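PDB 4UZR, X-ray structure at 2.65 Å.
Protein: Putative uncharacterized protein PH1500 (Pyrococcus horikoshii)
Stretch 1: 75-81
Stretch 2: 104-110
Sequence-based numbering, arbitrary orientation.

Stretch 1 75-81: VLEAKIK
Stretch 2 (104-110) IFNQNLE

Val75 to Lys79 form a strand that enters from earlier in the chain; Ile80 and Lys81 follow as loop with extended backbone angles (phi/psi -136/119 and -74/124). Stretch 2 arrives as a strand at Ile104 and Phe105 and then turns. A type I beta turn runs from Asn106 to Leu109, with Gln107 at -72/-10 and Asn108 at -99/10. Leu109 ends the turn with positive phi (57/31).

The backbone hydrogen bond from Leu109 N to Asn106 O (3.1 Å) closes the turn; a second, from Asn106 N to Glu110 O (3.2 Å), ties its base. The Asn106 side chain (chi1 p, 63°) braces it from within. Asn106 OD1 accepts hydrogen bonds from Asn108 N (3.1 Å) and Glu110 N (3.0 Å).

No hydrogen bond joins the stretches; the contact is mainly apolar, hydrocarbon side chains covering one another from solvent. The strands run in roughly opposite directions, with Leu76 CA 7.0 Å from Leu109 CA. Leu76, Ala78 and Ile80, alternate residues, point toward stretch 2, while Glu77 points away.

Leu109 (chi1 -147°, chi2 52°) is the centre. Leu109 CD2 lies 3.8 Å from Leu76 CB, 4.0 Å from Ala78 CB and 3.8 Å from the backbone Glu77 C. Leu76 (m, t) brings CD1 to 3.5 Å from Asn108 O. Further along, Ile80 (m, t) places CD1 3.9 Å from Phe105 CZ, meeting the ring obliquely; Phe105 has chi1 -59° and chi2 -89°.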

# COMPACT_ATOMS: atom_id res chain seq x y z
N VAL A 75 -2.95 1.76 -29.95
CA VAL A 75 -1.57 2.04 -30.32
C VAL A 75 -1.37 3.51 -30.67
O VAL A 75 -1.96 4.02 -31.62
CB VAL A 75 -1.12 1.18 -31.52
CG1 VAL A 75 0.31 1.53 -31.92
CG2 VAL A 75 -1.24 -0.29 -31.18
N LEU A 76 -0.54 4.19 -29.89
CA LEU A 76 -0.26 5.61 -30.08
C LEU A 76 1.20 5.80 -30.46
O LEU A 76 2.07 5.06 -30.01
CB LEU A 76 -0.59 6.39 -28.81
CG LEU A 76 -2.03 6.26 -28.29
CD1 LEU A 76 -2.18 6.95 -26.94
CD2 LEU A 76 -3.01 6.83 -29.30
N GLU A 77 1.46 6.80 -31.30
CA GLU A 77 2.82 7.05 -31.78
C GLU A 77 3.18 8.53 -31.76
O GLU A 77 2.33 9.40 -31.97
CB GLU A 77 3.00 6.51 -33.20
CG GLU A 77 2.78 5.01 -33.35
CD GLU A 77 3.10 4.52 -34.75
OE1 GLU A 77 3.12 5.34 -35.68
OE2 GLU A 77 3.33 3.30 -34.91
N ALA A 78 4.45 8.82 -31.50
CA ALA A 78 4.97 10.18 -31.55
C ALA A 78 6.31 10.20 -32.28
O ALA A 78 7.29 9.64 -31.81
CB ALA A 78 5.12 10.75 -30.15
N LYS A 79 6.34 10.83 -33.45
CA LYS A 79 7.56 10.92 -34.24
C LYS A 79 8.55 11.87 -33.58
O LYS A 79 8.30 13.07 -33.46
CB LYS A 79 7.26 11.38 -35.66
CG LYS A 79 6.64 10.32 -36.56
CD LYS A 79 7.67 9.31 -37.02
N ILE A 80 9.67 11.32 -33.11
CA ILE A 80 10.72 12.12 -32.49
C ILE A 80 12.08 11.67 -33.00
O ILE A 80 12.47 10.52 -32.81
CB ILE A 80 10.69 12.01 -30.95
CG1 ILE A 80 9.37 12.55 -30.39
CG2 ILE A 80 11.87 12.75 -30.34
CD1 ILE A 80 9.24 12.38 -28.89
N LYS A 81 12.80 12.58 -33.65
CA LYS A 81 14.07 12.24 -34.28
C LYS A 81 15.18 12.05 -33.25
O LYS A 81 15.45 12.94 -32.44
CB LYS A 81 14.47 13.30 -35.30
N ILE A 104 7.97 16.04 -22.35
CA ILE A 104 7.19 15.36 -21.33
C ILE A 104 5.75 15.11 -21.78
O ILE A 104 5.03 16.05 -22.17
CB ILE A 104 7.18 16.16 -20.01
CG1 ILE A 104 8.62 16.36 -19.51
CG2 ILE A 104 6.35 15.44 -18.96
CD1 ILE A 104 8.72 17.32 -18.34
N PHE A 105 5.36 13.84 -21.74
CA PHE A 105 4.03 13.38 -22.14
C PHE A 105 3.32 12.75 -20.94
O PHE A 105 3.96 12.33 -19.98
CB PHE A 105 4.14 12.32 -23.23
CG PHE A 105 4.84 12.78 -24.48
CD1 PHE A 105 4.13 13.37 -25.51
CD2 PHE A 105 6.21 12.61 -24.63
CE1 PHE A 105 4.77 13.79 -26.66
CE2 PHE A 105 6.86 13.03 -25.78
CZ PHE A 105 6.14 13.62 -26.80
N ASN A 106 1.99 12.67 -21.02
CA ASN A 106 1.23 11.89 -20.05
C ASN A 106 0.92 10.49 -20.59
O ASN A 106 1.47 10.08 -21.62
CB ASN A 106 -0.06 12.60 -19.62
CG ASN A 106 -1.03 12.83 -20.77
OD1 ASN A 106 -0.78 12.43 -21.90
ND2 ASN A 106 -2.16 13.46 -20.46
N GLN A 107 0.04 9.77 -19.91
CA GLN A 107 -0.27 8.39 -20.28
C GLN A 107 -1.10 8.27 -21.56
O GLN A 107 -1.28 7.17 -22.09
CB GLN A 107 -0.98 7.68 -19.13
N ASN A 108 -1.59 9.40 -22.06
CA ASN A 108 -2.33 9.43 -23.32
C ASN A 108 -1.46 9.87 -24.49
O ASN A 108 -1.95 10.12 -25.59
CB ASN A 108 -3.54 10.36 -23.21
CG ASN A 108 -4.64 9.80 -22.34
OD1 ASN A 108 -4.48 8.75 -21.72
ND2 ASN A 108 -5.77 10.50 -22.29
N LEU A 109 -0.16 9.97 -24.23
CA LEU A 109 0.82 10.47 -25.20
C LEU A 109 0.48 11.88 -25.67
O LEU A 109 0.78 12.25 -26.81
CB LEU A 109 1.00 9.51 -26.38
CG LEU A 109 2.42 9.49 -26.95
CD1 LEU A 109 3.42 9.24 -25.84
CD2 LEU A 109 2.55 8.44 -28.04
N GLU A 110 -0.15 12.65 -24.79
CA GLU A 110 -0.40 14.06 -25.05
C GLU A 110 0.79 14.85 -24.54
O GLU A 110 1.25 14.64 -23.42
CB GLU A 110 -1.68 14.52 -24.36
CG GLU A 110 -2.90 14.60 -25.26
CD GLU A 110 -4.20 14.60 -24.49
OE1 GLU A 110 -4.17 14.31 -23.27
OE2 GLU A 110 -5.25 14.89 -25.10